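Local coordinates for uncharacterized protein (Bordetella bronchiseptica, PDB 4XG0), which probably acts as a kinase on acid sugars in their catabolism, pairing a sugar-binding N-terminal domain with a nucleotide-binding C-terminal domain, at residues A[116-119]-A[120-123]; A[90-93]-A[94-98]; A[159-163]-A[164-168]. All blocks are in the same frame, centred on the assembly; numbering follows the deposited sequence.

Interaction 1 of 3, residues A[116-119]-A[120-123]; sequences RGAF and KAEI
The aromatic ring of Phe119 carries the end of Ile123 over one of its faces. Ile123 CD1 lies 4.1 Å from the centroid of the Phe119 ring and 27° off the ring normal, a CH-pi contact. The methyl is displaced from the ring centre, and its nearest ring atom is Phe119 CE2, 3.7 Å from Ile123 CD1. Ile179, Leu182 and Leu183 of helix 179-183 and Val111 also touch the Phe119 side chain. The second flat group, the carboxylate of Glu122, is held by partners outside 116-123. Its OE1 makes a salt bridge with Lys109 NZ, and its OE2 is hydrogen-bonded to Ser80 OG.

Phe119 and Ile123 stand one helical turn apart, side by side, and point the same way. The Phe119 ring is swung anti to the backbone nitrogen (chi1 -158°), which lets the CG1-CD1 branch of Ile123 lie over its face. Glu122 CG passes 3.4 Å from Ala118 O on its way to the polar partners. Ala118 CB and Ala121 CB meet at 4.1 Å, and both alanines also touch helix 85-101.

The backbone here is the start of helix 119-130. Ala118 takes the N-cap position and is the centre of an inverse gamma turn, closed by a weak bond of 3.0 Å from Phe119 N to Gly117 O. The helical bonds follow at once. Glu122 N gives to Ala118 O at 3.0 Å with an angle of 158° at the hydrogen, and Ile123 N gives to Phe119 O at 3.2 Å.

The N-cap residue has only a methyl side chain, so it can offer no side-chain cap to the first amides. Phe119 and Ile123 pack apolarly on helix 179-183. The lysine and the serine hydroxyl satisfy both oxygens of buried Glu122, which probably helps to keep it ionised.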
loop_
_atom_site.group_PDB
_atom_site.type_symbol
_atom_site.label_atom_id
_atom_site.label_comp_id
_atom_site.label_asym_id
_atom_site.label_seq_id
_atom_site.Cartn_x
_atom_site.Cartn_y
_atom_site.Cartn_z
ATOM N N ARG A 116 -23.421 1.740 11.032
ATOM C CA ARG A 116 -24.659 0.987 11.088
ATOM C C ARG A 116 -24.310 -0.481 11.193
ATOM O O ARG A 116 -23.437 -0.980 10.466
ATOM C CB ARG A 116 -25.553 1.246 9.879
ATOM C CG ARG A 116 -26.109 2.655 9.817
ATOM C CD ARG A 116 -26.733 2.964 8.470
ATOM N NE ARG A 116 -25.742 2.987 7.397
ATOM C CZ ARG A 116 -26.024 3.090 6.096
ATOM N NH1 ARG A 116 -27.287 3.168 5.686
ATOM N NH2 ARG A 116 -25.044 3.110 5.193
ATOM N N GLY A 117 -24.966 -1.161 12.122
ATOM C CA GLY A 117 -24.756 -2.571 12.357
ATOM C C GLY A 117 -24.611 -2.903 13.832
ATOM O O GLY A 117 -24.695 -2.018 14.682
ATOM N N ALA A 118 -24.402 -4.189 14.121
ATOM C CA ALA A 118 -24.050 -4.663 15.457
ATOM C C ALA A 118 -22.562 -4.432 15.693
ATOM O O ALA A 118 -21.763 -5.375 15.799
ATOM C CB ALA A 118 -24.391 -6.141 15.604
ATOM N N PHE A 119 -22.208 -3.158 15.794
ATOM C CA PHE A 119 -20.844 -2.715 15.619
ATOM C C PHE A 119 -19.887 -3.357 16.610
ATOM O O PHE A 119 -18.897 -3.995 16.199
ATOM C CB PHE A 119 -20.808 -1.191 15.715
ATOM C CG PHE A 119 -19.637 -0.558 15.063
ATOM C CD1 PHE A 119 -19.582 -0.420 13.691
ATOM C CD2 PHE A 119 -18.597 -0.040 15.821
ATOM C CE1 PHE A 119 -18.481 0.201 13.105
ATOM C CE2 PHE A 119 -17.514 0.559 15.234
ATOM C CZ PHE A 119 -17.463 0.688 13.897
ATOM N N LYS A 120 -20.184 -3.212 17.910
ATOM C CA LYS A 120 -19.309 -3.742 18.931
ATOM C C LYS A 120 -19.350 -5.246 18.931
ATOM O O LYS A 120 -18.329 -5.881 19.119
ATOM C CB LYS A 120 -19.713 -3.226 20.344
ATOM C CG LYS A 120 -18.799 -3.746 21.434
ATOM C CD LYS A 120 -19.348 -3.303 22.863
ATOM C CE LYS A 120 -18.710 -4.077 23.996
ATOM N NZ LYS A 120 -17.236 -3.897 24.051
ATOM N N ALA A 121 -20.523 -5.819 18.709
ATOM C CA ALA A 121 -20.678 -7.266 18.838
ATOM C C ALA A 121 -19.778 -7.974 17.820
ATOM O O ALA A 121 -19.084 -8.930 18.150
ATOM C CB ALA A 121 -22.154 -7.677 18.654
ATOM N N GLU A 122 -19.766 -7.445 16.604
ATOM C CA GLU A 122 -19.028 -8.094 15.492
ATOM C C GLU A 122 -17.537 -7.885 15.693
ATOM O O GLU A 122 -16.747 -8.796 15.459
ATOM C CB GLU A 122 -19.478 -7.569 14.124
ATOM C CG GLU A 122 -20.898 -7.957 13.718
ATOM C CD GLU A 122 -21.157 -7.708 12.237
ATOM O OE1 GLU A 122 -20.168 -7.461 11.519
ATOM O OE2 GLU A 122 -22.325 -7.772 11.782
ATOM N N ILE A 123 -17.146 -6.714 16.192
ATOM C CA ILE A 123 -15.724 -6.440 16.425
ATOM C C ILE A 123 -15.114 -7.337 17.491
ATOM O O ILE A 123 -14.073 -7.935 17.272
ATOM C CB ILE A 123 -15.474 -4.954 16.747
ATOM C CG1 ILE A 123 -15.619 -4.139 15.456
ATOM C CG2 ILE A 123 -14.094 -4.769 17.370
ATOM C CD1 ILE A 123 -15.797 -2.647 15.708
#

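Interaction 2 of 3, residues A[90-93]-A[94-98]; sequences AVVR and GEVER
Residues 90-93 run straight into 94-98 as continuous alpha helix, and successive carbonyls reach the amides four residues on. Val96 N gives to Val92 O at 3.1 Å, with an angle of 168° at the hydrogen. Glu97 N gives to Arg93 O at 3.0 Å. Glu95 N bonds to Val91 O at 3.2 Å and also, weakly, to Val92 O. The bond from Gly94 N to Ala90 O is weak too, at 3.3 Å.

Helix 85-101 is the helical connection of a beta-alpha-beta crossover. It joins parallel strands 73-77 and 106-110, which have strand 28-32 between them in the sheet of the sugar-binding domain.

On the buried side, Val92 CG1 and Val96 CG2 lie 4.5 Å apart, a loose apolar contact one turn along. Both valines also touch Ala126 of helix 119-130. Val96 CG2 is set beside its own backbone nitrogen and rests 3.3 Å from Val92 O. Glu95 CG sits equally near Val91 O, at 3.3 Å. The Glu95 chain then bends at chi2 (-65°), and OE1 is hydrogen-bonded to Ala59 N. Its other oxygen, OE2, makes a long salt bridge of 3.9 Å with Arg98 NE, at the edge of the guanidinium and in its plane.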
loop_
_atom_site.group_PDB
_atom_site.type_symbol
_atom_site.label_atom_id
_atom_site.label_comp_id
_atom_site.label_asym_id
_atom_site.label_seq_id
_atom_site.Cartn_x
_atom_site.Cartn_y
_atom_site.Cartn_z
ATOM N N ALA A 90 -22.395 -14.330 15.725
ATOM C CA ALA A 90 -22.273 -15.732 15.359
ATOM C C ALA A 90 -21.664 -15.922 13.965
ATOM O O ALA A 90 -20.699 -16.670 13.792
ATOM C CB ALA A 90 -23.630 -16.414 15.428
ATOM N N VAL A 91 -22.262 -15.286 12.971
ATOM C CA VAL A 91 -21.790 -15.448 11.598
ATOM C C VAL A 91 -20.348 -14.950 11.460
ATOM O O VAL A 91 -19.529 -15.588 10.799
ATOM C CB VAL A 91 -22.735 -14.760 10.588
ATOM C CG1 VAL A 91 -22.899 -13.276 10.902
ATOM C CG2 VAL A 91 -22.212 -14.944 9.154
ATOM N N VAL A 92 -20.036 -13.830 12.108
ATOM C CA VAL A 92 -18.700 -13.214 12.026
ATOM C C VAL A 92 -17.599 -14.118 12.631
ATOM O O VAL A 92 -16.558 -14.305 12.039
ATOM C CB VAL A 92 -18.703 -11.817 12.686
ATOM C CG1 VAL A 92 -17.309 -11.287 12.926
ATOM C CG2 VAL A 92 -19.555 -10.843 11.905
ATOM N N ARG A 93 -17.840 -14.727 13.787
ATOM C CA ARG A 93 -16.813 -15.575 14.414
ATOM C C ARG A 93 -16.522 -16.824 13.579
ATOM O O ARG A 93 -15.390 -17.357 13.554
ATOM C CB ARG A 93 -17.269 -16.016 15.823
ATOM C CG ARG A 93 -18.222 -17.197 15.849
ATOM C CD ARG A 93 -18.512 -17.609 17.297
ATOM N NE ARG A 93 -18.926 -16.453 18.091
ATOM C CZ ARG A 93 -20.175 -16.191 18.477
ATOM N NH1 ARG A 93 -20.424 -15.101 19.190
ATOM N NH2 ARG A 93 -21.176 -17.005 18.163
ATOM N N GLY A 94 -17.557 -17.296 12.896
ATOM C CA GLY A 94 -17.448 -18.487 12.083
ATOM C C GLY A 94 -16.651 -18.250 10.820
ATOM O O GLY A 94 -15.951 -19.144 10.372
ATOM N N GLU A 95 -16.772 -17.062 10.259
ATOM C CA GLU A 95 -16.036 -16.760 9.025
ATOM C C GLU A 95 -14.577 -16.489 9.388
ATOM O O GLU A 95 -13.652 -16.934 8.686
ATOM C CB GLU A 95 -16.659 -15.567 8.285
ATOM C CG GLU A 95 -18.106 -15.789 7.829
ATOM C CD GLU A 95 -18.233 -16.875 6.774
ATOM O OE1 GLU A 95 -17.478 -16.800 5.798
ATOM O OE2 GLU A 95 -19.066 -17.799 6.929
ATOM N N VAL A 96 -14.358 -15.761 10.481
ATOM C CA VAL A 96 -12.989 -15.473 10.906
ATOM C C VAL A 96 -12.237 -16.777 11.222
ATOM O O VAL A 96 -11.073 -16.948 10.834
ATOM C CB VAL A 96 -12.969 -14.429 12.049
ATOM C CG1 VAL A 96 -11.578 -14.260 12.619
ATOM C CG2 VAL A 96 -13.493 -13.111 11.527
ATOM N N GLU A 97 -12.901 -17.723 11.882
ATOM C CA GLU A 97 -12.289 -19.032 12.104
ATOM C C GLU A 97 -11.914 -19.741 10.794
ATOM O O GLU A 97 -10.800 -20.259 10.639
ATOM C CB GLU A 97 -13.220 -19.938 12.920
ATOM C CG GLU A 97 -12.994 -21.436 12.683
ATOM C CD GLU A 97 -11.531 -21.848 12.806
ATOM O OE1 GLU A 97 -11.187 -22.959 12.328
ATOM O OE2 GLU A 97 -10.736 -21.058 13.377
ATOM N N ARG A 98 -12.844 -19.776 9.848
ATOM C CA ARG A 98 -12.567 -20.422 8.564
ATOM C C ARG A 98 -11.345 -19.809 7.859
ATOM O O ARG A 98 -10.512 -20.537 7.309
ATOM C CB ARG A 98 -13.778 -20.345 7.636
ATOM C CG ARG A 98 -15.033 -21.057 8.109
ATOM C CD ARG A 98 -15.957 -21.324 6.929
ATOM N NE ARG A 98 -17.375 -21.292 7.287
ATOM C CZ ARG A 98 -18.137 -22.361 7.520
ATOM N NH1 ARG A 98 -19.416 -22.193 7.829
ATOM N NH2 ARG A 98 -17.643 -23.595 7.444
#

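Interaction 3 of 3, residues A[159-163]-A[164-168]; sequences RPVTE and TSAAT
Thr164 folds back on Val161 and binds the same carbonyl twice. Its hydroxyl gives to Val161 O, with Thr164 OG1 at 2.7 Å from it. This donor lies in the carbonyl plane, on a lone pair. The amide Thr164 N gives to Val161 O at 2.9 Å, but from above the carbonyl plane, 48° out of it. One acceptor thus pins both the backbone and the side chain of the threonine. With OG1 between the backbone nitrogen and the carbonyl carbon (chi1 73°), the hydroxyl lies within reach of Val161 O, the same atom the amide uses.

The other backbone bonds within the turn span three residues, as expected of two successive 3-10 segments, 161-163 and 165-167, with Thr164 between them. Glu163 N gives to Pro160 O at 2.9 Å. Thr164 O is satisfied by Ala167 N at 3.1 Å. Ser165 O accepts both Thr168 N and Thr168 OG1 from the same face of its plane, although Thr168 is poorly ordered. Outside the turn, Thr162 N is hydrogen-bonded to Ser177 OG.

The methyl of Thr164 lies at the edge of the Arg159 guanidinium, near its plane, with Thr164 CG2 at 3.6 Å from Arg159 NH1. Arg159 NE is buried by this contact and has no polar partner in the model. Val161 CG2 adds an apolar contact at 4.2 Å to Ala166 CB. Ala167 CB rests 3.7 Å from Thr162 O.

The turn follows strand 159-160, within this chain an outer strand of the small three-stranded antiparallel sheet. Val161 and Thr164 both pack on Val156 of strand 153-156, and the Val161 backbone is bonded to Leu154. Ala166 is bonded through its backbone to Val174, in the loop that leads on to helix 179-183.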
loop_
_atom_site.group_PDB
_atom_site.type_symbol
_atom_site.label_atom_id
_atom_site.label_comp_id
_atom_site.label_asym_id
_atom_site.label_seq_id
_atom_site.Cartn_x
_atom_site.Cartn_y
_atom_site.Cartn_z
ATOM N N ARG A 159 -20.694 17.461 10.913
ATOM C CA ARG A 159 -21.542 17.041 12.063
ATOM C C ARG A 159 -21.280 15.592 12.496
ATOM O O ARG A 159 -21.001 14.741 11.674
ATOM C CB ARG A 159 -23.034 17.142 11.735
ATOM C CG ARG A 159 -23.443 18.324 10.892
ATOM C CD ARG A 159 -24.965 18.420 10.803
ATOM N NE ARG A 159 -25.547 17.345 9.997
ATOM C CZ ARG A 159 -26.077 17.499 8.783
ATOM N NH1 ARG A 159 -26.576 16.451 8.131
ATOM N NH2 ARG A 159 -26.125 18.695 8.206
ATOM N N PRO A 160 -21.393 15.296 13.795
ATOM C CA PRO A 160 -21.390 13.901 14.266
ATOM C C PRO A 160 -22.486 13.093 13.599
ATOM O O PRO A 160 -23.540 13.663 13.344
ATOM C CB PRO A 160 -21.739 14.059 15.759
ATOM C CG PRO A 160 -21.182 15.383 16.114
ATOM C CD PRO A 160 -21.446 16.254 14.908
ATOM N N VAL A 161 -22.273 11.801 13.364
ATOM C CA VAL A 161 -23.188 11.024 12.556
ATOM C C VAL A 161 -24.588 11.018 13.207
ATOM O O VAL A 161 -25.578 11.076 12.493
ATOM C CB VAL A 161 -22.659 9.608 12.320
ATOM C CG1 VAL A 161 -22.488 8.867 13.650
ATOM C CG2 VAL A 161 -23.558 8.850 11.370
ATOM N N THR A 162 -24.659 11.012 14.546
ATOM C CA THR A 162 -25.947 11.045 15.252
ATOM C C THR A 162 -26.766 12.329 15.019
ATOM O O THR A 162 -27.911 12.402 15.452
ATOM C CB THR A 162 -25.797 10.830 16.813
ATOM O OG1 THR A 162 -24.723 11.626 17.327
ATOM C CG2 THR A 162 -25.540 9.367 17.139
ATOM N N GLU A 163 -26.194 13.336 14.355
ATOM C CA GLU A 163 -26.968 14.518 13.941
ATOM C C GLU A 163 -27.485 14.422 12.492
ATOM O O GLU A 163 -28.064 15.375 11.971
ATOM C CB GLU A 163 -26.150 15.802 14.090
ATOM C CG GLU A 163 -25.857 16.198 15.533
ATOM C CD GLU A 163 -25.018 17.454 15.626
ATOM O OE1 GLU A 163 -24.962 18.202 14.628
ATOM O OE2 GLU A 163 -24.408 17.696 16.693
ATOM N N THR A 164 -27.278 13.280 11.853
ATOM C CA THR A 164 -27.636 13.117 10.449
ATOM C C THR A 164 -28.703 12.044 10.275
ATOM O O THR A 164 -29.111 11.389 11.233
ATOM C CB THR A 164 -26.422 12.698 9.604
ATOM O OG1 THR A 164 -26.096 11.335 9.886
ATOM C CG2 THR A 164 -25.229 13.582 9.906
ATOM N N SER A 165 -29.119 11.860 9.027
ATOM C CA SER A 165 -30.187 10.936 8.657
ATOM C C SER A 165 -30.068 9.530 9.261
ATOM O O SER A 165 -31.072 8.841 9.440
ATOM C CB SER A 165 -30.223 10.818 7.132
ATOM O OG SER A 165 -29.423 11.826 6.531
ATOM N N ALA A 166 -28.849 9.102 9.567
ATOM C CA ALA A 166 -28.621 7.721 9.986
ATOM C C ALA A 166 -29.123 7.447 11.405
ATOM O O ALA A 166 -29.253 6.293 11.818
ATOM C CB ALA A 166 -27.150 7.370 9.856
ATOM N N ALA A 167 -29.407 8.497 12.166
ATOM C CA ALA A 167 -30.036 8.294 13.462
ATOM C C ALA A 167 -31.462 7.785 13.243
ATOM O O ALA A 167 -32.109 7.314 14.173
ATOM C CB ALA A 167 -30.034 9.577 14.286
ATOM N N THR A 168 -31.943 7.870 12.004
ATOM C CA THR A 168 -33.277 7.380 11.668
ATOM C C THR A 168 -33.262 6.520 10.403
ATOM O O THR A 168 -34.209 6.542 9.618
ATOM C CB THR A 168 -34.270 8.541 11.468
ATOM O OG1 THR A 168 -33.951 9.249 10.261
ATOM C CG2 THR A 168 -34.225 9.498 12.659
#

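From the N terminus the contacts come in series: interaction 2, interaction 1, then interaction 3. Each joins adjoining segments, so none closes a long loop, and none nests in or crosses another. Interaction 2 lies within helix 85-101. After strand 106-110, interaction 1 starts helix 119-130. These two helices pack together, and Glu122 OE1 meets Val92 CG2 at 3.5 Å. Interaction 3 begins on the last strand of the small antiparallel sheet; its centre is about 17 Å from that of interaction 1 and about 30 Å from that of interaction 2. The loop beyond 164-168 leads to helix 179-183, which packs on Phe119 and so brings the chain back to interaction 1.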